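Local structure of ferrichrome-binding protein (Bacillus subtilis subsp. subtilis, 3G9Q) at residues 144-149 / 208-213; 148-153 / 171-176. The protein binds iron(III)-hydroxamate complexes such as ferrichrome and coprogen and hands them to the membrane permease of the FhuCBGD ABC transporter. All blocks are in the same frame, centred on the assembly; numbering follows the deposited sequence.

Contact 1: 144-149 / 208-213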
loop_
_atom_site.group_PDB
_atom_site.type_symbol
_atom_site.label_atom_id
_atom_site.label_comp_id
_atom_site.label_asym_id
_atom_site.label_seq_id
_atom_site.Cartn_x
_atom_site.Cartn_y
_atom_site.Cartn_z
ATOM N N GLY A 144 19.151 -12.212 -8.634
ATOM C CA GLY A 144 19.013 -12.895 -9.907
ATOM C C GLY A 144 17.570 -13.232 -10.249
ATOM O O GLY A 144 16.685 -12.370 -10.210
ATOM N N ASP A 145 17.323 -14.487 -10.609
ATOM C CA ASP A 145 15.970 -14.903 -10.941
ATOM C C ASP A 145 15.372 -15.636 -9.751
ATOM O O ASP A 145 14.406 -16.391 -9.890
ATOM C CB ASP A 145 15.953 -15.838 -12.150
ATOM C CG ASP A 145 16.687 -15.273 -13.338
ATOM O OD1 ASP A 145 17.889 -15.592 -13.483
ATOM O OD2 ASP A 145 16.062 -14.515 -14.116
ATOM N N LYS A 146 15.972 -15.443 -8.582
ATOM C CA LYS A 146 15.456 -16.073 -7.387
ATOM C C LYS A 146 13.998 -15.633 -7.247
ATOM O O LYS A 146 13.620 -14.528 -7.654
ATOM C CB LYS A 146 16.270 -15.655 -6.169
ATOM C CG LYS A 146 17.001 -16.801 -5.476
ATOM C CD LYS A 146 17.996 -17.497 -6.377
ATOM C CE LYS A 146 18.925 -18.379 -5.559
ATOM N NZ LYS A 146 19.789 -17.552 -4.676
ATOM N N THR A 147 13.185 -16.522 -6.691
ATOM C CA THR A 147 11.767 -16.284 -6.505
ATOM C C THR A 147 11.464 -15.629 -5.176
ATOM O O THR A 147 12.233 -15.733 -4.213
ATOM C CB THR A 147 11.008 -17.589 -6.527
ATOM O OG1 THR A 147 11.421 -18.396 -5.412
ATOM C CG2 THR A 147 11.288 -18.334 -7.827
ATOM N N ILE A 148 10.321 -14.970 -5.109
ATOM C CA ILE A 148 9.949 -14.315 -3.879
ATOM C C ILE A 148 8.465 -14.478 -3.608
ATOM O O ILE A 148 7.651 -14.393 -4.522
ATOM C CB ILE A 148 10.339 -12.830 -3.929
ATOM C CG1 ILE A 148 9.484 -12.039 -2.947
ATOM C CG2 ILE A 148 10.226 -12.298 -5.343
ATOM C CD1 ILE A 148 8.050 -11.605 -3.371
ATOM N N SER A 149 8.122 -14.730 -2.347
ATOM C CA SER A 149 6.732 -14.924 -1.947
ATOM C C SER A 149 6.229 -13.792 -1.089
ATOM O O SER A 149 7.006 -13.070 -0.470
ATOM C CB SER A 149 6.570 -16.206 -1.122
ATOM O OG SER A 149 7.114 -17.335 -1.758
ATOM N N GLY A 208 8.867 -19.421 -1.652
ATOM C CA GLY A 208 9.967 -19.139 -2.546
ATOM C C GLY A 208 11.271 -19.015 -1.784
ATOM O O GLY A 208 11.345 -19.338 -0.591
ATOM N N ASP A 209 12.294 -18.543 -2.496
ATOM C CA ASP A 209 13.653 -18.335 -1.980
ATOM C C ASP A 209 13.667 -17.227 -0.935
ATOM O O ASP A 209 14.375 -17.318 0.069
ATOM C CB ASP A 209 14.577 -17.973 -3.148
ATOM C CG ASP A 209 14.674 -19.093 -4.185
ATOM O OD1 ASP A 209 15.361 -20.095 -3.904
ATOM O OD2 ASP A 209 14.056 -18.989 -5.264
ATOM N N TYR A 210 12.891 -16.175 -1.192
ATOM C CA TYR A 210 12.770 -15.057 -0.259
ATOM C C TYR A 210 11.301 -14.863 0.083
ATOM O O TYR A 210 10.434 -15.008 -0.776
ATOM C CB TYR A 210 13.333 -13.763 -0.850
ATOM C CG TYR A 210 14.809 -13.820 -1.140
ATOM C CD1 TYR A 210 15.283 -14.444 -2.301
ATOM C CD2 TYR A 210 15.736 -13.268 -0.251
ATOM C CE1 TYR A 210 16.642 -14.520 -2.575
ATOM C CE2 TYR A 210 17.102 -13.336 -0.515
ATOM C CZ TYR A 210 17.549 -13.964 -1.680
ATOM O OH TYR A 210 18.905 -14.040 -1.958
ATOM N N ILE A 211 11.029 -14.531 1.339
ATOM C CA ILE A 211 9.658 -14.342 1.774
ATOM C C ILE A 211 9.418 -13.117 2.634
ATOM O O ILE A 211 10.198 -12.802 3.523
ATOM C CB ILE A 211 9.164 -15.549 2.571
ATOM C CG1 ILE A 211 9.489 -16.845 1.819
ATOM C CG2 ILE A 211 7.662 -15.410 2.804
ATOM C CD1 ILE A 211 8.954 -17.077 0.441
ATOM N N PHE A 212 8.329 -12.421 2.353
ATOM C CA PHE A 212 7.951 -11.255 3.135
ATOM C C PHE A 212 6.694 -11.684 3.877
ATOM O O PHE A 212 5.601 -11.606 3.330
ATOM C CB PHE A 212 7.623 -10.074 2.217
ATOM C CG PHE A 212 8.822 -9.332 1.727
ATOM C CD1 PHE A 212 9.351 -9.584 0.475
ATOM C CD2 PHE A 212 9.445 -8.398 2.540
ATOM C CE1 PHE A 212 10.488 -8.915 0.045
ATOM C CE2 PHE A 212 10.575 -7.730 2.113
ATOM C CZ PHE A 212 11.100 -7.989 0.864
ATOM N N ALA A 213 6.830 -12.148 5.107
ATOM C CA ALA A 213 5.645 -12.590 5.822
ATOM C C ALA A 213 5.308 -11.741 7.027
ATOM O O ALA A 213 6.170 -11.067 7.601
ATOM C CB ALA A 213 5.792 -14.039 6.241
#
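T147 and D209 meet through torsions that place OG1 of T147 between its backbone N and carbonyl carbon (chi1 64°) and CG of D209 anti to its own carbonyl carbon (chi1 -62°). D209 OD2 then takes two bonds, from T147 OG1 at 2.7 Å and from T147 N at 3.0 Å. The N-H comes on the anti side, near the carboxylate plane, and the hydroxyl from above the opposite face. T147 OG1 in turn accepts from D209 N at 3.0 Å. Just beyond, the segments pair as parallel strands, I148 bridging Y210 and S149 bridging I211. S149 N donates to Y210 O at 2.8 Å, Y210 N to T147 O and F212 N to S149 O. K146 lies at the exposed end of the contact, its CG 3.7 Å from Y210 CE1 at the edge of that ring, with its chain crossing D209 at about a right angle. Outside the two segments Y210 stacks on H241. One N-H and one O-H on OD2 would favour a charged D209, and K146 NZ, 5.2 Å from D209 OD1, could add only a longer-range attraction.

Contact 2: 148-153 / 171-176; sequences ISIMQT and IIYKDL
I148 and I172 form the apolar centre, where I148 CD1 meets I172 CG2 at 3.3 Å and the two side chains cross obliquely. The same I172 methyl lies against one face of the Y173 ring, 3.8 Å above its plane and displaced toward the rim, so one branch serves both the strand residue and the neighbouring tyrosine. I150, two positions further along the strand and pointing to the same side, brings its CD1 to 3.8 Å from Y173 CE1, tip to tip with that side chain. The same CD1 is a looser 4.3 Å from I172 CB. I265 of helix 255-270 packs on I172, and F161 of the adjoining strand packs on I150. In fold terms, helix 169-175 follows the hairpin of strands 148-154 and 157-161 and lies against one face of the mixed sheet. The axis of 171-175 passes 10.1 Å from that of strand 148-153, their N-to-C directions 137° apart. A wider pi-type turn spans 171-175, with L176 N bonded to I171 O. Y173 has CG anti to its carbonyl carbon (chi1 -62°), and its ring extends from there to the strand. At the polar edge Y173 OH donates to I148 O, which lies at the ring edge and in its plane; the modelled 2.5 Å is very short and not to be taken at face value. A phenylalanine in place of Y173 would probably leave I148 O without this donor and lose the hydroxyl's packing on I148 CD1. A180 touches Y173 from a nearby loop, and I148 has a further backbone bond with Q179.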
loop_
_atom_site.group_PDB
_atom_site.type_symbol
_atom_site.label_atom_id
_atom_site.label_comp_id
_atom_site.label_asym_id
_atom_site.label_seq_id
_atom_site.Cartn_x
_atom_site.Cartn_y
_atom_site.Cartn_z
ATOM N N ILE A 148 10.321 -14.970 -5.109
ATOM C CA ILE A 148 9.949 -14.315 -3.879
ATOM C C ILE A 148 8.465 -14.478 -3.608
ATOM O O ILE A 148 7.651 -14.393 -4.522
ATOM C CB ILE A 148 10.339 -12.830 -3.929
ATOM C CG1 ILE A 148 9.484 -12.039 -2.947
ATOM C CG2 ILE A 148 10.226 -12.298 -5.343
ATOM C CD1 ILE A 148 8.050 -11.605 -3.371
ATOM N N SER A 149 8.122 -14.730 -2.347
ATOM C CA SER A 149 6.732 -14.924 -1.947
ATOM C C SER A 149 6.229 -13.792 -1.089
ATOM O O SER A 149 7.006 -13.070 -0.470
ATOM C CB SER A 149 6.570 -16.206 -1.122
ATOM O OG SER A 149 7.114 -17.335 -1.758
ATOM N N ILE A 150 4.915 -13.641 -1.049
ATOM C CA ILE A 150 4.317 -12.639 -0.186
ATOM C C ILE A 150 3.138 -13.299 0.503
ATOM O O ILE A 150 2.197 -13.754 -0.158
ATOM C CB ILE A 150 3.805 -11.419 -0.942
ATOM C CG1 ILE A 150 4.958 -10.773 -1.724
ATOM C CG2 ILE A 150 3.187 -10.442 0.069
ATOM C CD1 ILE A 150 4.529 -9.726 -2.748
HETATM N N MSE A 151 3.184 -13.374 1.828
HETATM C CA MSE A 151 2.086 -13.992 2.545
HETATM C C MSE A 151 1.820 -13.464 3.938
HETATM O O MSE A 151 2.730 -13.057 4.660
HETATM C CB MSE A 151 2.260 -15.523 2.573
HETATM C CG MSE A 151 3.676 -16.050 2.831
HETATM SE SE MSE A 151 3.935 -18.011 2.502
HETATM C CE MSE A 151 4.198 -18.020 0.546
ATOM N N GLN A 152 0.540 -13.444 4.294
ATOM C CA GLN A 152 0.129 -12.978 5.612
ATOM C C GLN A 152 -0.704 -14.028 6.299
ATOM O O GLN A 152 -1.432 -14.789 5.663
ATOM C CB GLN A 152 -0.663 -11.678 5.519
ATOM C CG GLN A 152 0.131 -10.523 4.951
ATOM C CD GLN A 152 -0.671 -9.252 4.931
ATOM O OE1 GLN A 152 -1.731 -9.179 4.304
ATOM N NE2 GLN A 152 -0.177 -8.240 5.627
ATOM N N THR A 153 -0.602 -14.038 7.616
ATOM C CA THR A 153 -1.302 -15.007 8.432
ATOM C C THR A 153 -2.478 -14.400 9.178
ATOM O O THR A 153 -2.436 -13.238 9.589
ATOM C CB THR A 153 -0.335 -15.619 9.457
ATOM O OG1 THR A 153 -0.980 -16.688 10.159
ATOM C CG2 THR A 153 0.119 -14.551 10.456
ATOM N N ILE A 171 4.485 -3.990 -6.670
ATOM C CA ILE A 171 5.863 -3.489 -6.619
ATOM C C ILE A 171 6.847 -4.596 -7.012
ATOM O O ILE A 171 7.656 -4.466 -7.949
ATOM C CB ILE A 171 6.267 -3.003 -5.182
ATOM C CG1 ILE A 171 5.071 -2.371 -4.459
ATOM C CG2 ILE A 171 7.402 -2.006 -5.277
ATOM C CD1 ILE A 171 4.396 -1.146 -5.133
ATOM N N ILE A 172 6.752 -5.693 -6.270
ATOM C CA ILE A 172 7.614 -6.854 -6.430
ATOM C C ILE A 172 7.488 -7.649 -7.727
ATOM O O ILE A 172 8.502 -8.033 -8.327
ATOM C CB ILE A 172 7.420 -7.786 -5.230
ATOM C CG1 ILE A 172 8.008 -7.091 -3.990
ATOM C CG2 ILE A 172 8.009 -9.140 -5.519
ATOM C CD1 ILE A 172 9.525 -7.148 -3.897
ATOM N N TYR A 173 6.262 -7.882 -8.177
ATOM C CA TYR A 173 6.090 -8.670 -9.375
ATOM C C TYR A 173 5.984 -7.903 -10.679
ATOM O O TYR A 173 6.082 -8.510 -11.740
ATOM C CB TYR A 173 4.893 -9.605 -9.204
ATOM C CG TYR A 173 5.054 -10.604 -8.076
ATOM C CD1 TYR A 173 4.106 -10.685 -7.054
ATOM C CD2 TYR A 173 6.164 -11.461 -8.016
ATOM C CE1 TYR A 173 4.252 -11.586 -6.000
ATOM C CE2 TYR A 173 6.317 -12.370 -6.957
ATOM C CZ TYR A 173 5.353 -12.419 -5.958
ATOM O OH TYR A 173 5.486 -13.295 -4.909
ATOM N N LYS A 174 5.802 -6.582 -10.615
ATOM C CA LYS A 174 5.686 -5.762 -11.833
ATOM C C LYS A 174 6.777 -4.696 -11.972
ATOM O O LYS A 174 7.469 -4.646 -12.987
ATOM C CB LYS A 174 4.333 -5.042 -11.900
ATOM C CG LYS A 174 3.099 -5.913 -11.923
ATOM C CD LYS A 174 1.871 -5.073 -12.270
ATOM C CE LYS A 174 1.899 -4.621 -13.739
ATOM N NZ LYS A 174 2.001 -5.785 -14.682
ATOM N N ASP A 175 6.912 -3.828 -10.969
ATOM C CA ASP A 175 7.923 -2.773 -11.019
ATOM C C ASP A 175 9.342 -3.322 -10.900
ATOM O O ASP A 175 10.258 -2.832 -11.551
ATOM C CB ASP A 175 7.715 -1.748 -9.900
ATOM C CG ASP A 175 6.398 -1.014 -10.004
ATOM O OD1 ASP A 175 5.372 -1.588 -9.598
ATOM O OD2 ASP A 175 6.387 0.140 -10.492
ATOM N N LEU A 176 9.523 -4.332 -10.058
ATOM C CA LEU A 176 10.840 -4.915 -9.862
ATOM C C LEU A 176 11.068 -6.152 -10.737
ATOM O O LEU A 176 12.182 -6.685 -10.815
ATOM C CB LEU A 176 11.034 -5.266 -8.384
ATOM C CG LEU A 176 11.047 -4.097 -7.392
ATOM C CD1 LEU A 176 11.060 -4.643 -5.984
ATOM C CD2 LEU A 176 12.251 -3.207 -7.627
#

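How the contacts relate
Contacts 1 and 2 share I148 and S149, their centres lying about 8 Å apart. Strand 148-154 has strand 210-215 as its parallel neighbour in contact 1, and helix 169-175 packs on one face of the same sheet in contact 2. Alternation divides the shared residues: I148 turns its side chain to the helix, whereas S149 turns away from it. Further along, the strands stay in touch, with A213 CB 3.6 Å from M151 O and I211 CG2 4.0 Å from CG of M151, a selenomethionine. No siderophore lies among the residues of either contact; both are internal joins of one lobe, and the siderophore probably binds in the cleft between lobes, as in this family.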